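Local coordinates for protein fatty acid synthase 1, isoform A (Drosophila melanogaster, PDB 6FN6) that probably builds long-chain saturated fatty acids from acetyl-CoA and malonyl-CoA with NADPH, this piece holding its dehydratase, enoylreductase and ketoreductase modifying region, at residues Q49-F53 with H54-V58; K281-L284 with H285-V289; E769-V772 with L773-K777; L967-R970 with R971-E974; T1039-L1042 with D1043-R1047. All coordinates share one frame; numbering follows the deposited sequence.

How the contacts relate
The five contacts are each local, within a turn or along one helix, and follow one another in series through the modifying region. Contact 1 lies in the dehydratase part, contact 2 in what is probably the methyltransferase-like part, contact 3 in the enoylreductase and contacts 4 and 5 in the ketoreductase. The last two form the closest pair, their centres about 29 Å apart and their nearest atoms about 18 Å. Contacts 3 and 5 are farthest apart, with about 83 Å between centres, on opposite sides of the chain's centre. Contact 4 also bridges to the dehydratase, although about 31 Å separates its nearest atoms from contact 1. All five lie away from the predicted dehydratase residues His24 and Asp175.

Contact 1: residues Q49-F53 with H54-V58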
# COMPACT_ATOMS: atom_id res chain seq x y z
N GLN A 49 20.13 -17.99 -16.26
CA GLN A 49 19.23 -18.27 -17.37
C GLN A 49 19.97 -18.99 -18.49
O GLN A 49 19.36 -19.48 -19.44
CB GLN A 49 18.61 -16.98 -17.90
CG GLN A 49 17.59 -16.36 -16.96
CD GLN A 49 16.27 -17.10 -16.97
OE1 GLN A 49 15.95 -17.80 -17.92
NE2 GLN A 49 15.50 -16.94 -15.90
N GLY A 50 21.30 -19.04 -18.39
CA GLY A 50 22.11 -19.78 -19.34
C GLY A 50 22.85 -18.91 -20.33
O GLY A 50 23.80 -19.37 -20.98
N SER A 51 22.41 -17.67 -20.48
CA SER A 51 22.95 -16.78 -21.49
C SER A 51 24.07 -15.88 -20.96
O SER A 51 24.32 -15.82 -19.76
CB SER A 51 21.83 -15.90 -22.07
OG SER A 51 20.83 -16.70 -22.68
N GLU A 52 24.73 -15.18 -21.88
CA GLU A 52 25.70 -14.15 -21.53
C GLU A 52 24.96 -12.83 -21.37
O GLU A 52 24.03 -12.54 -22.12
CB GLU A 52 26.78 -14.05 -22.61
CG GLU A 52 27.72 -15.24 -22.66
CD GLU A 52 28.69 -15.17 -23.83
OE1 GLU A 52 28.25 -15.32 -24.98
OE2 GLU A 52 29.90 -14.95 -23.58
N PHE A 53 25.36 -12.03 -20.38
CA PHE A 53 24.58 -10.85 -20.02
C PHE A 53 24.56 -9.82 -21.15
O PHE A 53 23.58 -9.10 -21.31
CB PHE A 53 25.12 -10.22 -18.73
CG PHE A 53 26.24 -9.24 -18.94
CD1 PHE A 53 27.54 -9.67 -19.13
CD2 PHE A 53 25.98 -7.88 -18.91
CE1 PHE A 53 28.56 -8.76 -19.32
CE2 PHE A 53 27.00 -6.96 -19.09
CZ PHE A 53 28.29 -7.40 -19.29
N HIS A 54 25.64 -9.75 -21.93
CA HIS A 54 25.69 -8.80 -23.04
C HIS A 54 24.87 -9.32 -24.22
O HIS A 54 24.70 -8.61 -25.21
CB HIS A 54 27.14 -8.53 -23.46
CG HIS A 54 27.90 -9.75 -23.88
ND1 HIS A 54 28.56 -10.55 -22.97
CD2 HIS A 54 28.12 -10.29 -25.10
CE1 HIS A 54 29.14 -11.55 -23.62
NE2 HIS A 54 28.89 -11.41 -24.91
N LYS A 55 24.38 -10.55 -24.10
CA LYS A 55 23.52 -11.14 -25.12
C LYS A 55 22.08 -11.24 -24.62
O LYS A 55 21.20 -11.73 -25.33
CB LYS A 55 24.02 -12.54 -25.49
CG LYS A 55 25.37 -12.60 -26.20
CD LYS A 55 25.25 -12.29 -27.68
CE LYS A 55 26.60 -12.46 -28.37
NZ LYS A 55 27.09 -13.87 -28.32
N THR A 56 21.85 -10.76 -23.40
CA THR A 56 20.57 -10.93 -22.73
C THR A 56 19.90 -9.61 -22.37
O THR A 56 20.34 -8.94 -21.43
CB THR A 56 20.73 -11.77 -21.45
OG1 THR A 56 21.49 -12.95 -21.72
CG2 THR A 56 19.37 -12.16 -20.89
N PRO A 57 18.85 -9.22 -23.10
CA PRO A 57 18.11 -8.01 -22.72
C PRO A 57 17.23 -8.23 -21.49
O PRO A 57 16.69 -9.32 -21.32
CB PRO A 57 17.27 -7.71 -23.96
CG PRO A 57 17.07 -9.03 -24.60
CD PRO A 57 18.32 -9.82 -24.34
N VAL A 58 17.10 -7.22 -20.64
CA VAL A 58 16.30 -7.35 -19.43
C VAL A 58 15.50 -6.08 -19.14
O VAL A 58 15.79 -5.02 -19.70
CB VAL A 58 17.18 -7.71 -18.21
CG1 VAL A 58 17.88 -9.05 -18.44
CG2 VAL A 58 18.20 -6.60 -17.94
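Glu52 to Thr56 form two overlapping beta turns in the loop that joins helix 34-48 to strand 58-65 in the predicted N-terminal hotdog fold of the dehydratase. Glu52 O takes the first turn's bond from Lys55 N at 2.8 Å, and the backbone angles of Phe53 and His54 make this turn close to type I. The second turn closes where Thr56 N reaches Phe53 O, 3.2 Å away. Thr56 OG1 adds a bond to Glu52 O at 2.6 Å, so that one carbonyl oxygen is gripped by two donors, which arrive from opposite faces of its plane. His54 sets its edge against the face of Phe53 in an offset edge-to-face pair, with centroids 5.7 Å apart and planes at 88°. Both rings take up the crowded position between backbone N and carbonyl carbon (chi1 87° for Phe53), which turns them across each other. Glu52 runs alongside His54, its OE2 at the imidazole edge, 3.5 Å from CE1. Lys55 also runs alongside Glu52, and its NZ makes a long salt bridge of 3.8 Å with Glu52 OE1. Phe53 also packs on helix 34-48, edge-to-face with Trp42 and against Ala46. Cutting Phe53 back to an alanine is likely to leave the His54 ring without its aromatic partner, free to turn, and to uncover that patch of the helix. Just upstream, Gly50 ends helix 34-48 in a Schellman motif; a capped helix followed by tight turns is how this hotdog helix hands the chain back to its sheet.

Contact 2: residues K281-L284 with H285-V289; sequences KARL and HALDV
His285 sits one turn on from Lys281 in helix 279-296, which leads into the first central strand of a domain whose strand order matches the class I methyltransferase fold, consistent with the methyltransferase-like domain of animal fatty acid synthases. Its N binds Lys281 O at 3.0 Å, and the same carbonyl lies over one face of the imidazole, because chi1 of -78° swings the ring back along the helix beside its own backbone N. Lys281 runs alongside in the same direction, with CE 4.2 Å from His285 NE2; its NZ goes on to a salt bridge with Glu559. Next comes Ala286, whose N binds Ala282 O at 3.0 Å. Its CB is 3.3 Å from Arg283 O, and the side chain touches Gln432 of strand 426-433 and Leu434 beyond it. Leu287 takes Arg283 O through its N, and its CD1 is a loose 4.5 Å from Leu284 CD2. The methyl CD1 also lies obliquely near the Arg283 guanidinium, whose NE is held by a salt bridge to Glu407. Leu287 packs as well on Leu323 of helix 320-329 and Phe378 of strand 374-380. Asp288 follows, and its carboxylate makes a salt bridge with Lys557 and a hydrogen bond with Gln292. The backbone continues in step: Asp288 N binds Leu284 O at 2.9 Å, with an N-H...O angle of 149°, while Asp288 CB passes 3.5 Å from that oxygen.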
# COMPACT_ATOMS: atom_id res chain seq x y z
N LYS A 281 44.92 39.53 26.40
CA LYS A 281 45.06 39.52 24.95
C LYS A 281 46.21 40.43 24.52
O LYS A 281 46.90 40.15 23.54
CB LYS A 281 43.77 39.96 24.28
CG LYS A 281 42.80 38.83 23.99
CD LYS A 281 41.70 39.25 23.03
CE LYS A 281 42.22 39.36 21.60
NZ LYS A 281 42.62 38.05 21.02
N ALA A 282 46.41 41.52 25.26
CA ALA A 282 47.47 42.47 24.94
C ALA A 282 48.83 41.78 25.05
O ALA A 282 49.70 41.95 24.19
CB ALA A 282 47.41 43.68 25.85
N ARG A 283 49.00 41.00 26.11
CA ARG A 283 50.23 40.26 26.33
C ARG A 283 50.49 39.25 25.22
O ARG A 283 51.61 39.15 24.71
CB ARG A 283 50.19 39.55 27.68
CG ARG A 283 51.50 38.92 28.12
CD ARG A 283 51.50 38.61 29.60
NE ARG A 283 52.65 37.81 30.01
CZ ARG A 283 52.71 36.49 29.92
NH1 ARG A 283 51.68 35.80 29.44
NH2 ARG A 283 53.79 35.84 30.32
N LEU A 284 49.46 38.50 24.85
CA LEU A 284 49.58 37.52 23.78
C LEU A 284 50.02 38.18 22.48
O LEU A 284 50.86 37.65 21.76
CB LEU A 284 48.26 36.77 23.58
CG LEU A 284 47.86 35.80 24.69
CD1 LEU A 284 46.54 35.13 24.35
CD2 LEU A 284 48.93 34.75 24.97
N HIS A 285 49.45 39.35 22.18
CA HIS A 285 49.84 40.11 21.00
C HIS A 285 51.30 40.55 21.08
O HIS A 285 52.04 40.49 20.09
CB HIS A 285 48.94 41.33 20.83
CG HIS A 285 47.59 41.02 20.26
ND1 HIS A 285 47.34 39.86 19.54
CD2 HIS A 285 46.42 41.70 20.29
CE1 HIS A 285 46.08 39.85 19.16
NE2 HIS A 285 45.49 40.96 19.60
N ALA A 286 51.73 40.99 22.26
CA ALA A 286 53.11 41.39 22.46
C ALA A 286 54.05 40.24 22.10
O ALA A 286 55.05 40.44 21.42
CB ALA A 286 53.33 41.84 23.90
N LEU A 287 53.70 39.04 22.55
CA LEU A 287 54.49 37.85 22.24
C LEU A 287 54.42 37.53 20.75
O LEU A 287 55.41 37.11 20.15
CB LEU A 287 54.00 36.64 23.04
CG LEU A 287 54.22 36.70 24.56
CD1 LEU A 287 53.30 35.71 25.26
CD2 LEU A 287 55.67 36.41 24.90
N ASP A 288 53.25 37.72 20.16
CA ASP A 288 53.06 37.48 18.73
C ASP A 288 53.94 38.42 17.90
O ASP A 288 54.55 38.00 16.92
CB ASP A 288 51.60 37.65 18.35
CG ASP A 288 51.25 36.96 17.05
OD1 ASP A 288 52.13 36.86 16.17
OD2 ASP A 288 50.10 36.50 16.91
N VAL A 289 54.00 39.68 18.31
CA VAL A 289 54.82 40.66 17.61
C VAL A 289 56.29 40.29 17.75
O VAL A 289 57.06 40.39 16.79
CB VAL A 289 54.56 42.08 18.14
CG1 VAL A 289 55.58 43.06 17.56
CG2 VAL A 289 53.15 42.53 17.81

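Contact 3: residues E769-V772 with L773-K777; sequences EQLV and LRETK
A chi1 of 57° puts Thr776 OG1 between its own backbone N and carbonyl carbon, facing back up the helix, where it bonds to Val772 O at 2.6 Å. The hydroxyl comes from above the carbonyl plane. Thr776 N binds the same oxygen at 2.8 Å, so Val772 O is gripped twice by one residue. Arg774 depends on a different bend: its chain turns at chi3 (-70°) and folds the guanidinium back over the preceding turn. Gln770 O then lies over one face of the group, and Gln770 CB is 3.4 Å from Arg774 NH2. The Thr776 bonds lie at the C-terminal end of helix 768-775, in the Rossmann-like nucleotide-binding part of the enoylreductase, of the zinc-binding dehydrogenase family. Just past the helix, Lys777 takes a positive phi and completes a Schellman motif, with a weak bond from Lys777 N to Arg774 O at 3.2 Å. Glu769, by contrast, is fully extended: chi1 of -178° carries its chain away from its own N and out next to Leu773, pointing the same way, with Glu769 CG 4.0 Å from Leu773 CD1. Its carboxylate makes a salt bridge with Arg798. Leu771 CD2 lies 4.3 Å from Glu775 CG, and the acid of Glu775 pairs with Arg758 while its side chain touches Phe736 of strand 734-739, as Thr776 does. Leu773 and Arg774 pack against Asp230 of the second subunit, and Gln770 meets Leu115 of that same neighbouring chain.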
# COMPACT_ATOMS: atom_id res chain seq x y z
N GLU A 769 -4.82 -0.87 18.61
CA GLU A 769 -5.65 -1.54 17.61
C GLU A 769 -6.69 -2.43 18.29
O GLU A 769 -7.88 -2.35 17.97
CB GLU A 769 -4.78 -2.37 16.67
CG GLU A 769 -5.55 -3.07 15.56
CD GLU A 769 -4.66 -3.96 14.71
OE1 GLU A 769 -3.43 -3.74 14.70
OE2 GLU A 769 -5.20 -4.89 14.06
N GLN A 770 -6.25 -3.26 19.22
CA GLN A 770 -7.15 -4.15 19.94
C GLN A 770 -8.16 -3.34 20.73
O GLN A 770 -9.35 -3.66 20.76
CB GLN A 770 -6.38 -5.09 20.87
CG GLN A 770 -5.62 -6.20 20.16
CD GLN A 770 -4.44 -5.68 19.36
OE1 GLN A 770 -3.65 -4.88 19.86
NE2 GLN A 770 -4.31 -6.13 18.12
N LEU A 771 -7.68 -2.27 21.37
CA LEU A 771 -8.52 -1.43 22.20
C LEU A 771 -9.67 -0.83 21.40
O LEU A 771 -10.83 -0.87 21.83
CB LEU A 771 -7.69 -0.31 22.83
CG LEU A 771 -8.40 0.69 23.75
CD1 LEU A 771 -7.44 1.21 24.80
CD2 LEU A 771 -9.01 1.86 22.98
N VAL A 772 -9.35 -0.26 20.25
CA VAL A 772 -10.34 0.42 19.42
C VAL A 772 -11.35 -0.58 18.87
O VAL A 772 -12.55 -0.34 18.92
CB VAL A 772 -9.67 1.21 18.29
CG1 VAL A 772 -10.70 1.71 17.28
CG2 VAL A 772 -8.88 2.37 18.87
N LEU A 773 -10.85 -1.69 18.34
CA LEU A 773 -11.72 -2.71 17.77
C LEU A 773 -12.63 -3.28 18.86
O LEU A 773 -13.78 -3.61 18.59
CB LEU A 773 -10.89 -3.82 17.12
CG LEU A 773 -10.09 -3.43 15.87
CD1 LEU A 773 -9.26 -4.61 15.38
CD2 LEU A 773 -11.00 -2.93 14.76
N ARG A 774 -12.10 -3.39 20.07
CA ARG A 774 -12.89 -3.89 21.20
C ARG A 774 -14.01 -2.92 21.57
O ARG A 774 -15.15 -3.34 21.81
CB ARG A 774 -12.01 -4.10 22.43
CG ARG A 774 -11.79 -5.55 22.81
CD ARG A 774 -11.18 -5.65 24.20
NE ARG A 774 -9.79 -5.20 24.20
CZ ARG A 774 -8.73 -6.00 24.03
NH1 ARG A 774 -8.89 -7.30 23.84
NH2 ARG A 774 -7.51 -5.48 24.06
N GLU A 775 -13.68 -1.64 21.62
CA GLU A 775 -14.62 -0.62 22.05
C GLU A 775 -15.63 -0.30 20.95
O GLU A 775 -16.71 0.23 21.22
CB GLU A 775 -13.87 0.65 22.47
CG GLU A 775 -13.05 0.49 23.74
CD GLU A 775 -13.91 0.16 24.95
OE1 GLU A 775 -14.92 0.87 25.17
OE2 GLU A 775 -13.59 -0.81 25.66
N THR A 776 -15.26 -0.60 19.72
CA THR A 776 -16.15 -0.41 18.58
C THR A 776 -16.77 -1.73 18.15
O THR A 776 -17.47 -1.79 17.14
CB THR A 776 -15.41 0.22 17.39
OG1 THR A 776 -14.29 -0.60 17.02
CG2 THR A 776 -14.92 1.62 17.74
N LYS A 777 -16.50 -2.79 18.91
CA LYS A 777 -17.05 -4.11 18.62
C LYS A 777 -16.76 -4.52 17.17
O LYS A 777 -17.61 -5.09 16.49
CB LYS A 777 -18.56 -4.15 18.87
CG LYS A 777 -18.94 -4.24 20.35
CD LYS A 777 -20.45 -4.38 20.50
CE LYS A 777 -20.84 -4.93 21.87
NZ LYS A 777 -22.29 -5.27 21.94

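Contact 4: residues L967-R970 with R971-E974; sequences LMIR and RWQE
Trp972 lays its indole across Met968: Met968 CB sits over the six-membered ring, 3.9 Å from its centroid and 15° off the normal, in a CH-pi contact. Bends at chi2 and chi3 curl the methionine tail back to the indole, bringing Met968 CE 3.6 Å from Trp972 CZ2. Ile969 CG1 is 4.3 Å from Trp972 CZ3. Helix 963-974 is the crossover of a beta-alpha-beta unit in the Rossmann-type ketoreductase, between strands 951-955 and 978-982, and this tryptophan packs on Leu938 and Val945 of helix 935-946, with NE1 bonded to Asn942. With only an alanine in place of Trp972, a gap would probably open between the two helices, leaving Met968 and Asn942 without their partner. The preceding residue, Arg971, extends its chain and carries its guanidinium obliquely across Leu967, whose CD2 lies over one face, 3.7 Å from Arg971 CZ. That charge pairs with Glu137 of the dehydratase part, so the helix also meets another domain. Arg970 bends at chi3 and presents NH1 edge-on to Glu974 OE2 in a salt bridge, their planes 69° apart; the hydrogen bond within it is weak, at an angle of 123°.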
# COMPACT_ATOMS: atom_id res chain seq x y z
N LEU A 967 26.88 29.27 -17.78
CA LEU A 967 25.95 28.65 -16.85
C LEU A 967 25.64 29.57 -15.68
O LEU A 967 24.48 29.83 -15.35
CB LEU A 967 26.51 27.32 -16.33
CG LEU A 967 25.70 26.60 -15.24
CD1 LEU A 967 24.28 26.33 -15.70
CD2 LEU A 967 26.40 25.30 -14.84
N MET A 968 26.70 30.08 -15.04
CA MET A 968 26.54 30.94 -13.88
C MET A 968 25.81 32.23 -14.24
O MET A 968 24.98 32.72 -13.47
CB MET A 968 27.91 31.26 -13.27
CG MET A 968 28.60 30.07 -12.63
SD MET A 968 27.60 29.21 -11.39
CE MET A 968 27.21 30.55 -10.26
N ILE A 969 26.11 32.77 -15.41
CA ILE A 969 25.47 33.99 -15.87
C ILE A 969 23.99 33.71 -16.08
O ILE A 969 23.14 34.51 -15.69
CB ILE A 969 26.15 34.54 -17.15
CG1 ILE A 969 27.60 34.93 -16.85
CG2 ILE A 969 25.37 35.73 -17.71
CD1 ILE A 969 28.43 35.21 -18.08
N ARG A 970 23.68 32.58 -16.70
CA ARG A 970 22.30 32.19 -16.93
C ARG A 970 21.55 32.06 -15.60
O ARG A 970 20.43 32.54 -15.46
CB ARG A 970 22.22 30.87 -17.70
CG ARG A 970 20.80 30.48 -18.08
CD ARG A 970 20.74 29.22 -18.93
NE ARG A 970 21.16 28.03 -18.21
CZ ARG A 970 20.41 27.39 -17.32
NH1 ARG A 970 19.20 27.85 -17.02
NH2 ARG A 970 20.87 26.31 -16.71
N ARG A 971 22.20 31.43 -14.63
CA ARG A 971 21.60 31.23 -13.32
C ARG A 971 21.36 32.57 -12.60
O ARG A 971 20.33 32.76 -11.97
CB ARG A 971 22.48 30.33 -12.46
CG ARG A 971 22.50 28.87 -12.91
CD ARG A 971 23.38 28.02 -12.02
NE ARG A 971 23.20 26.59 -12.29
CZ ARG A 971 24.07 25.65 -11.93
NH1 ARG A 971 25.19 25.97 -11.29
NH2 ARG A 971 23.82 24.37 -12.22
N TRP A 972 22.31 33.49 -12.73
CA TRP A 972 22.18 34.80 -12.10
C TRP A 972 21.09 35.62 -12.77
O TRP A 972 20.33 36.33 -12.11
CB TRP A 972 23.51 35.57 -12.14
CG TRP A 972 24.60 34.92 -11.34
CD1 TRP A 972 24.46 34.19 -10.20
CD2 TRP A 972 26.00 34.95 -11.63
NE1 TRP A 972 25.69 33.76 -9.76
CE2 TRP A 972 26.65 34.22 -10.63
CE3 TRP A 972 26.77 35.53 -12.65
CZ2 TRP A 972 28.03 34.05 -10.60
CZ3 TRP A 972 28.14 35.36 -12.62
CH2 TRP A 972 28.75 34.63 -11.61
N GLN A 973 21.00 35.52 -14.09
CA GLN A 973 20.02 36.28 -14.85
C GLN A 973 18.62 35.74 -14.58
O GLN A 973 17.65 36.51 -14.52
CB GLN A 973 20.34 36.23 -16.34
CG GLN A 973 21.51 37.11 -16.73
CD GLN A 973 21.86 37.02 -18.20
OE1 GLN A 973 21.71 35.96 -18.82
NE2 GLN A 973 22.33 38.12 -18.78
N GLU A 974 18.51 34.43 -14.42
CA GLU A 974 17.24 33.80 -14.09
C GLU A 974 16.79 34.23 -12.70
O GLU A 974 15.59 34.41 -12.46
CB GLU A 974 17.35 32.28 -14.18
CG GLU A 974 17.40 31.75 -15.61
CD GLU A 974 17.55 30.24 -15.67
OE1 GLU A 974 17.75 29.62 -14.61
OE2 GLU A 974 17.48 29.69 -16.79

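Contact 5: residues T1039-L1042 with D1043-R1047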
# COMPACT_ATOMS: atom_id res chain seq x y z
N THR A 1039 44.15 49.25 -11.19
CA THR A 1039 43.80 49.60 -9.83
C THR A 1039 44.10 51.07 -9.58
O THR A 1039 43.34 51.77 -8.92
CB THR A 1039 44.56 48.73 -8.81
OG1 THR A 1039 44.39 47.35 -9.13
CG2 THR A 1039 44.05 48.98 -7.39
N LYS A 1040 45.23 51.53 -10.11
CA LYS A 1040 45.67 52.90 -9.91
C LYS A 1040 44.66 53.88 -10.52
O LYS A 1040 44.27 54.85 -9.89
CB LYS A 1040 47.05 53.11 -10.53
CG LYS A 1040 47.59 54.52 -10.41
CD LYS A 1040 49.01 54.60 -10.95
CE LYS A 1040 49.58 56.00 -10.82
NZ LYS A 1040 51.02 56.06 -11.20
N TYR A 1041 44.23 53.60 -11.75
CA TYR A 1041 43.28 54.46 -12.44
C TYR A 1041 41.86 54.29 -11.89
O TYR A 1041 41.13 55.27 -11.74
CB TYR A 1041 43.30 54.19 -13.94
CG TYR A 1041 44.53 54.70 -14.66
CD1 TYR A 1041 45.13 55.91 -14.31
CD2 TYR A 1041 45.10 53.97 -15.70
CE1 TYR A 1041 46.25 56.37 -14.97
CE2 TYR A 1041 46.22 54.43 -16.36
CZ TYR A 1041 46.79 55.63 -15.99
OH TYR A 1041 47.91 56.08 -16.65
N LEU A 1042 41.47 53.05 -11.62
CA LEU A 1042 40.16 52.78 -11.02
C LEU A 1042 40.03 53.50 -9.68
O LEU A 1042 38.99 54.09 -9.37
CB LEU A 1042 39.94 51.28 -10.84
CG LEU A 1042 39.63 50.49 -12.11
CD1 LEU A 1042 39.70 49.00 -11.86
CD2 LEU A 1042 38.28 50.88 -12.67
N ASP A 1043 41.11 53.48 -8.90
CA ASP A 1043 41.15 54.19 -7.63
C ASP A 1043 40.93 55.68 -7.87
O ASP A 1043 40.09 56.31 -7.24
CB ASP A 1043 42.48 53.97 -6.92
CG ASP A 1043 42.74 54.98 -5.82
OD1 ASP A 1043 41.77 55.42 -5.17
OD2 ASP A 1043 43.91 55.35 -5.61
N GLN A 1044 41.69 56.23 -8.81
CA GLN A 1044 41.71 57.66 -9.07
C GLN A 1044 40.34 58.20 -9.50
O GLN A 1044 39.84 59.17 -8.94
CB GLN A 1044 42.76 57.97 -10.14
CG GLN A 1044 42.79 59.40 -10.64
CD GLN A 1044 43.86 59.61 -11.69
OE1 GLN A 1044 44.76 58.78 -11.84
NE2 GLN A 1044 43.77 60.71 -12.42
N PHE A 1045 39.73 57.54 -10.48
CA PHE A 1045 38.49 58.05 -11.08
C PHE A 1045 37.24 57.70 -10.28
O PHE A 1045 36.23 58.40 -10.38
CB PHE A 1045 38.36 57.51 -12.51
CG PHE A 1045 39.40 58.03 -13.46
CD1 PHE A 1045 39.40 59.36 -13.84
CD2 PHE A 1045 40.37 57.20 -13.96
CE1 PHE A 1045 40.35 59.85 -14.70
CE2 PHE A 1045 41.33 57.68 -14.83
CZ PHE A 1045 41.32 59.00 -15.20
N SER A 1046 37.29 56.63 -9.50
CA SER A 1046 36.15 56.25 -8.68
C SER A 1046 35.89 57.32 -7.62
O SER A 1046 34.75 57.55 -7.23
CB SER A 1046 36.38 54.89 -8.01
OG SER A 1046 37.49 54.92 -7.14
N ARG A 1047 36.96 57.98 -7.17
CA ARG A 1047 36.84 59.06 -6.19
C ARG A 1047 35.91 60.15 -6.70
O ARG A 1047 35.19 60.78 -5.93
CB ARG A 1047 38.21 59.66 -5.88
CG ARG A 1047 39.18 58.71 -5.18
CD ARG A 1047 40.51 59.39 -4.91
NE ARG A 1047 41.53 58.46 -4.46
CZ ARG A 1047 42.59 58.80 -3.73
NH1 ARG A 1047 42.78 60.07 -3.36
NH2 ARG A 1047 43.47 57.88 -3.36
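The Tyr1041 ring receives Gln1044 OE1 at its edge, in the ring plane, 3.8 Å from Tyr1041 CD1. The two side chains run side by side in the same direction, ring and amide planes 58° apart. The Phe1045 ring is met by Tyr1041 from an oblique direction: Tyr1041 O lies beside it and Tyr1041 CB comes to 4.1 Å from Phe1045 CE2. The third flat group, the Arg1047 guanidinium, has Asp1043 OD1 at its edge and in its plane. All belong to helix 1034-1049 of the Rossmann-type ketoreductase, which precedes strand 1055-1060 and packs on helices 989-1002 and 1072-1090 and on strand 1005-1011. Tyr1041 and Phe1045, four residues apart, lean on the first of these, on Ala992 and Leu996 respectively, with Leu1042 also on Leu996. Thr1039 and Asp1043 face the second, against Ile1084. Asp1043 has CG anti to N (chi1 164°), which takes its carboxylate toward Arg1047. There Arg1047 NE bonds OD1 at 3.1 Å in a salt bridge with an N-H...O angle of 165°, arriving on the syn side; NH2 adds weaker bonds to both oxygens. Arg1088 gives OD1 a second charged partner, so a single acid serves two arginines and its negative charge is probably well stabilised. Arg1088 also bonds Ser1046 OG, tying the two helices together. Ser1046 holds OG between its backbone N and carbonyl carbon, placing it 2.8 Å from Leu1042 O and 2.9 Å from Asp1043 O, while Ser1046 N binds Leu1042 O at 3.1 Å.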